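One contact in two related proteins. Structure 1 is muramidase from Trichobolus zukalii, which probably cleaves the glycan strands of bacterial peptidoglycan, as a fungal lysozyme-type muramidase of glycoside hydrolase family 25: PDB 6ZMV (chain A, 1.40 Å), residues I28-E33 and G57-A62. Structure 2 is muramidase from Sodiomyces alcalophilus: PDB 6ZM8 (chain B, 0.78 Å), residues Y28-E33 and G57-A62. Both blocks share one frame: the second was fitted to the first on N, CA, C and O of the twelve residues, RMSD 0.16 Å. Numbering follows each deposited sequence.

Structure 1 (6ZMV).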
loop_
_atom_site.group_PDB
_atom_site.type_symbol
_atom_site.label_atom_id
_atom_site.label_comp_id
_atom_site.label_asym_id
_atom_site.label_seq_id
_atom_site.Cartn_x
_atom_site.Cartn_y
_atom_site.Cartn_z
ATOM N N ILE A 28 3.665 4.831 4.870
ATOM C CA ILE A 28 3.723 4.147 3.563
ATOM C C ILE A 28 4.011 5.234 2.525
ATOM O O ILE A 28 3.394 6.274 2.540
ATOM C CB ILE A 28 2.429 3.360 3.234
ATOM C CG1 ILE A 28 1.866 2.644 4.434
ATOM C CG2 ILE A 28 2.654 2.434 2.068
ATOM C CD1 ILE A 28 0.550 1.937 4.235
ATOM N N ILE A 29 5.029 4.991 1.704
ATOM C CA ILE A 29 5.668 6.023 0.855
ATOM C C ILE A 29 5.616 5.672 -0.624
ATOM O O ILE A 29 6.028 4.562 -0.993
ATOM C CB ILE A 29 7.129 6.202 1.305
ATOM C CG1 ILE A 29 7.245 6.548 2.773
ATOM C CG2 ILE A 29 7.805 7.225 0.424
ATOM C CD1 ILE A 29 8.616 6.337 3.296
ATOM N N LYS A 30 5.086 6.581 -1.441
ATOM C CA LYS A 30 5.015 6.238 -2.872
ATOM C C LYS A 30 6.430 6.017 -3.400
ATOM O O LYS A 30 7.290 6.889 -3.283
ATOM C CB LYS A 30 4.382 7.354 -3.681
ATOM C CG LYS A 30 4.126 6.967 -5.118
ATOM C CD LYS A 30 3.285 7.994 -5.874
ATOM C CE LYS A 30 2.921 7.522 -7.260
ATOM N NZ LYS A 30 2.008 8.457 -7.906
ATOM N N ALA A 31 6.600 4.885 -4.096
ATOM C CA ALA A 31 7.848 4.558 -4.787
ATOM C C ALA A 31 7.736 4.748 -6.277
ATOM O O ALA A 31 8.639 5.380 -6.908
ATOM C CB ALA A 31 8.287 3.169 -4.417
ATOM N N THR A 32 6.716 4.166 -6.888
ATOM C CA THR A 32 6.643 4.029 -8.331
ATOM C C THR A 32 5.196 4.186 -8.811
ATOM O O THR A 32 4.243 4.002 -8.046
ATOM C CB THR A 32 7.197 2.664 -8.790
ATOM O OG1 THR A 32 6.639 1.627 -7.975
ATOM C CG2 THR A 32 8.695 2.643 -8.693
ATOM N N GLU A 33 5.033 4.416 -10.116
ATOM C CA GLU A 33 3.759 4.387 -10.819
ATOM C C GLU A 33 3.968 3.879 -12.229
ATOM O O GLU A 33 4.927 4.294 -12.956
ATOM C CB GLU A 33 3.129 5.785 -10.863
ATOM C CG GLU A 33 1.808 5.812 -11.588
ATOM C CD GLU A 33 0.984 7.093 -11.440
ATOM O OE1 GLU A 33 1.087 7.748 -10.384
ATOM O OE2 GLU A 33 0.236 7.419 -12.409
ATOM N N GLY A 57 7.238 1.397 4.509
ATOM C CA GLY A 57 7.296 0.639 3.272
ATOM C C GLY A 57 6.971 1.516 2.108
ATOM O O GLY A 57 6.580 2.673 2.292
ATOM N N GLY A 58 7.155 0.968 0.918
ATOM C CA GLY A 58 6.809 1.673 -0.315
ATOM C C GLY A 58 5.466 1.206 -0.886
ATOM O O GLY A 58 4.922 0.165 -0.540
ATOM N N TYR A 59 4.929 2.011 -1.802
ATOM C CA TYR A 59 3.750 1.627 -2.585
ATOM C C TYR A 59 3.944 1.899 -4.071
ATOM O O TYR A 59 4.704 2.780 -4.477
ATOM C CB TYR A 59 2.436 2.181 -2.017
ATOM C CG TYR A 59 2.107 3.638 -2.212
ATOM C CD1 TYR A 59 1.554 4.073 -3.421
ATOM C CD2 TYR A 59 2.285 4.573 -1.198
ATOM C CE1 TYR A 59 1.144 5.370 -3.586
ATOM C CE2 TYR A 59 1.868 5.874 -1.364
ATOM C CZ TYR A 59 1.283 6.269 -2.545
ATOM O OH TYR A 59 0.886 7.560 -2.702
ATOM N N HIS A 60 3.221 1.105 -4.847
ATOM C CA HIS A 60 3.182 1.191 -6.309
ATOM C C HIS A 60 1.792 1.580 -6.786
ATOM O O HIS A 60 0.834 0.846 -6.521
ATOM C CB HIS A 60 3.535 -0.186 -6.882
ATOM C CG HIS A 60 3.482 -0.146 -8.380
ATOM N ND1 HIS A 60 4.471 0.458 -9.107
ATOM C CD2 HIS A 60 2.536 -0.543 -9.252
ATOM C CE1 HIS A 60 4.121 0.387 -10.395
ATOM N NE2 HIS A 60 2.936 -0.228 -10.511
ATOM N N PHE A 61 1.697 2.706 -7.483
ATOM C CA PHE A 61 0.446 3.115 -8.122
ATOM C C PHE A 61 0.263 2.320 -9.420
ATOM O O PHE A 61 0.964 2.554 -10.398
ATOM C CB PHE A 61 0.457 4.634 -8.301
ATOM C CG PHE A 61 -0.841 5.233 -8.766
ATOM C CD1 PHE A 61 -1.493 4.814 -9.923
ATOM C CD2 PHE A 61 -1.347 6.321 -8.084
ATOM C CE1 PHE A 61 -2.701 5.372 -10.272
ATOM C CE2 PHE A 61 -2.535 6.902 -8.475
ATOM C CZ PHE A 61 -3.182 6.449 -9.573
ATOM N N ALA A 62 -0.620 1.358 -9.425
ATOM C CA ALA A 62 -0.813 0.438 -10.558
ATOM C C ALA A 62 -1.361 1.213 -11.748
ATOM O O ALA A 62 -2.313 2.003 -11.647
ATOM C CB ALA A 62 -1.800 -0.660 -10.201
#

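Structure 2 (6ZM8).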
loop_
_atom_site.group_PDB
_atom_site.type_symbol
_atom_site.label_atom_id
_atom_site.label_comp_id
_atom_site.label_asym_id
_atom_site.label_seq_id
_atom_site.Cartn_x
_atom_site.Cartn_y
_atom_site.Cartn_z
ATOM N N TYR B 28 3.767 4.543 4.943
ATOM C CA TYR B 28 3.902 4.085 3.557
ATOM C C TYR B 28 4.232 5.279 2.671
ATOM O O TYR B 28 3.679 6.364 2.832
ATOM C CB TYR B 28 2.626 3.380 3.051
ATOM C CG TYR B 28 2.636 1.882 3.214
ATOM C CD1 TYR B 28 3.443 1.102 2.405
ATOM C CD2 TYR B 28 1.836 1.243 4.153
ATOM C CE1 TYR B 28 3.465 -0.291 2.512
ATOM C CE2 TYR B 28 1.838 -0.155 4.270
ATOM C CZ TYR B 28 2.661 -0.913 3.448
ATOM O OH TYR B 28 2.641 -2.274 3.622
ATOM N N ILE B 29 5.120 5.034 1.704
ATOM C CA ILE B 29 5.729 6.102 0.909
ATOM C C ILE B 29 5.637 5.713 -0.559
ATOM O O ILE B 29 6.061 4.624 -0.950
ATOM C CB ILE B 29 7.198 6.296 1.320
ATOM C CG1 ILE B 29 7.293 6.652 2.808
ATOM C CG2 ILE B 29 7.859 7.369 0.461
ATOM C CD1 ILE B 29 8.705 6.562 3.372
ATOM N N LYS B 30 5.119 6.612 -1.406
ATOM C CA LYS B 30 5.009 6.269 -2.819
ATOM C C LYS B 30 6.391 6.102 -3.427
ATOM O O LYS B 30 7.254 7.001 -3.323
ATOM C CB LYS B 30 4.280 7.351 -3.598
ATOM C CG LYS B 30 4.035 6.947 -5.061
ATOM C CD LYS B 30 3.125 7.903 -5.791
ATOM C CE LYS B 30 2.972 7.514 -7.256
ATOM N NZ LYS B 30 2.036 8.410 -7.940
ATOM N N ALA B 31 6.604 4.978 -4.120
ATOM C CA ALA B 31 7.845 4.732 -4.848
ATOM C C ALA B 31 7.636 4.921 -6.336
ATOM O O ALA B 31 8.442 5.665 -6.975
ATOM C CB ALA B 31 8.407 3.354 -4.563
ATOM N N THR B 32 6.715 4.182 -6.943
ATOM C CA THR B 32 6.637 4.037 -8.382
ATOM C C THR B 32 5.206 4.115 -8.871
ATOM O O THR B 32 4.238 3.930 -8.107
ATOM C CB THR B 32 7.285 2.704 -8.840
ATOM O OG1 THR B 32 6.756 1.641 -8.037
ATOM C CG2 THR B 32 8.789 2.713 -8.686
ATOM N N GLU B 33 5.082 4.323 -10.186
ATOM C CA GLU B 33 3.811 4.247 -10.885
ATOM C C GLU B 33 4.090 3.739 -12.295
ATOM O O GLU B 33 5.058 4.183 -12.945
ATOM C CB GLU B 33 3.113 5.617 -10.917
ATOM C CG GLU B 33 1.848 5.643 -11.761
ATOM C CD GLU B 33 1.044 6.915 -11.612
ATOM O OE1 GLU B 33 1.249 7.675 -10.601
ATOM O OE2 GLU B 33 0.200 7.114 -12.524
ATOM N N GLY B 57 7.202 1.267 4.612
ATOM C CA GLY B 57 7.106 0.535 3.372
ATOM C C GLY B 57 6.896 1.490 2.212
ATOM O O GLY B 57 6.674 2.689 2.399
ATOM N N ALA B 58 6.924 0.901 1.022
ATOM C CA ALA B 58 6.726 1.618 -0.218
ATOM C C ALA B 58 5.427 1.183 -0.870
ATOM O O ALA B 58 4.952 0.052 -0.629
ATOM C CB ALA B 58 7.877 1.321 -1.164
ATOM N N TYR B 59 4.881 2.022 -1.758
ATOM C CA TYR B 59 3.731 1.606 -2.560
ATOM C C TYR B 59 3.918 1.962 -4.023
ATOM O O TYR B 59 4.708 2.868 -4.408
ATOM C CB TYR B 59 2.390 2.095 -1.991
ATOM C CG TYR B 59 2.080 3.565 -2.096
ATOM C CD1 TYR B 59 1.467 4.099 -3.217
ATOM C CD2 TYR B 59 2.333 4.428 -1.022
ATOM C CE1 TYR B 59 1.085 5.436 -3.279
ATOM C CE2 TYR B 59 1.967 5.775 -1.063
ATOM C CZ TYR B 59 1.330 6.267 -2.205
ATOM O OH TYR B 59 0.956 7.590 -2.262
ATOM N N HIS B 60 3.181 1.216 -4.849
ATOM C CA HIS B 60 3.207 1.321 -6.310
ATOM C C HIS B 60 1.816 1.662 -6.798
ATOM O O HIS B 60 0.843 0.954 -6.472
ATOM C CB HIS B 60 3.568 -0.070 -6.890
ATOM C CG HIS B 60 3.519 -0.069 -8.386
ATOM N ND1 HIS B 60 4.541 0.514 -9.133
ATOM C CD2 HIS B 60 2.544 -0.512 -9.223
ATOM C CE1 HIS B 60 4.178 0.380 -10.395
ATOM N NE2 HIS B 60 2.963 -0.205 -10.493
ATOM N N PHE B 61 1.682 2.715 -7.617
ATOM C CA PHE B 61 0.397 3.034 -8.233
ATOM C C PHE B 61 0.243 2.233 -9.529
ATOM O O PHE B 61 0.963 2.459 -10.524
ATOM C CB PHE B 61 0.237 4.537 -8.471
ATOM C CG PHE B 61 -1.185 4.884 -8.864
ATOM C CD1 PHE B 61 -1.664 4.721 -10.157
ATOM C CD2 PHE B 61 -2.075 5.274 -7.895
ATOM C CE1 PHE B 61 -3.005 4.955 -10.466
ATOM C CE2 PHE B 61 -3.396 5.533 -8.202
ATOM C CZ PHE B 61 -3.868 5.371 -9.484
ATOM N N ALA B 62 -0.687 1.278 -9.505
ATOM C CA ALA B 62 -0.917 0.392 -10.629
ATOM C C ALA B 62 -1.461 1.150 -11.852
ATOM O O ALA B 62 -2.353 1.984 -11.731
ATOM C CB ALA B 62 -1.938 -0.652 -10.254
#

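Structure 1 (6ZMV)
Ile28 meets Gly57, Gly58 and Tyr59 where the parallel strands 26-33 and 55-61, joined through helix 42-51 as a beta-alpha-beta unit, lie side by side in the barrel-like sheet of this GH25 fold. Among apolar contacts, Ile28 CG2 stands 3.9 Å from Tyr59 CD2, and Met93 of the next strand adjoins both residues. Lys30 CA and CB lie over one face of the Tyr59 ring, CA above its centre and CB 3.5 Å from CZ, a CH-pi contact.

Backbone bonds run from Ile29 N to Gly57 O and from Tyr59 N to Ile29 O, which Gly58 CA also approaches in a CA-H...O contact. Ala31 N and, weakly, Thr32 N both reach Tyr59 O, marking a beta bulge after Lys30.

Of the side-chain polar contacts, Thr32 OG1 meets His60 ND1 at 2.7 Å, in the imidazole plane, while Gln72 OE1 hydrogen-bonds His60 NE2. Lys30 NZ makes a 2.7 Å salt bridge to Glu33 OE1. The Glu33 carboxylate lies alongside Phe61, Glu33 CD 3.7 Å from Phe61 CD1, and Glu33 OE2 forms a salt bridge with Arg63.

Structure 2 (6ZM8)
Tyr28 meets Gly57, Ala58 and Tyr59 with CB and the CD1-CE1 edge of its ring. Among apolar contacts, Tyr28 CB stands 4.2 Å from Tyr59 CD2, and Ala93 adjoins both residues; the Tyr28 ring stacks on Trp158. Lys30 CA and CB lie over one face of the Tyr59 ring, CA above its centre and CB 3.4 Å from CZ, a CH-pi contact. Ala58 CB packs 4.0 Å from Ala31 CB.

Backbone bonds run from Ile29 N to Gly57 O and from Tyr59 N to Ile29 O, which Ala58 CA also approaches in a CA-H...O contact. Ala31 N and, weakly, Thr32 N both reach Tyr59 O, marking a beta bulge after Lys30.

Of the side-chain polar contacts, Tyr28 CE1 lies 3.5 Å from Ala58 O and Tyr28 OH hydrogen-bonds Pro91 O. Thr32 OG1 meets His60 ND1 at 2.7 Å, in the imidazole plane, while Gln72 OE1 hydrogen-bonds His60 NE2. Lys30 NZ makes a 2.9 Å salt bridge to Glu33 OE1. The Glu33 carboxylate lies alongside Phe61, Glu33 CD 3.8 Å from Phe61 CD1, and Glu33 OE2 hydrogen-bonds Gln63.

What differs
The sharpest difference is the exchange of Ile28(A) for Tyr28(B), a branched aliphatic chain against an aromatic ring at a buried position. The CB atoms coincide within the error, and CG2 of Ile28(A) falls near CG of Tyr28(B), 1.3 Å apart. Beyond that point the shapes diverge: CG1 and CD1 of Ile28(A) have no counterpart in Tyr28(B), whereas CD1, CD2, CE1, CE2, CZ and OH of Tyr28(B) have none in Ile28(A). Tyr28(B) thus brings a flat group and a hydroxyl to the face bearing Lys30(B) and Tyr59(B). Contacts to Gly57(A) and Gly57(B), to Gly58(A) and Ala58(B), and to Tyr59(A) and Tyr59(B) are nevertheless kept, and the side chain of Tyr59(A) holds its place in Tyr59(B).

On the face bearing Ile29(B) and Thr32(B), Ala58(B) stands against Gly58(A). CB of Ala58(B) makes contacts present in structure 2 alone, 3.8 Å to Ile29(B) O and 4.0 Å to Ala31(B) CB, adding side-chain contact while the compared CA atoms coincide within the error.

At the far end, the ring of Phe61(B) is shifted within its rotamer: its CZ stands 1.3 Å apart from that of Phe61(A) after superposition, although Phe61(A) and Phe61(B) still touch Glu33(A) and Glu33(B), whose side chains keep their place.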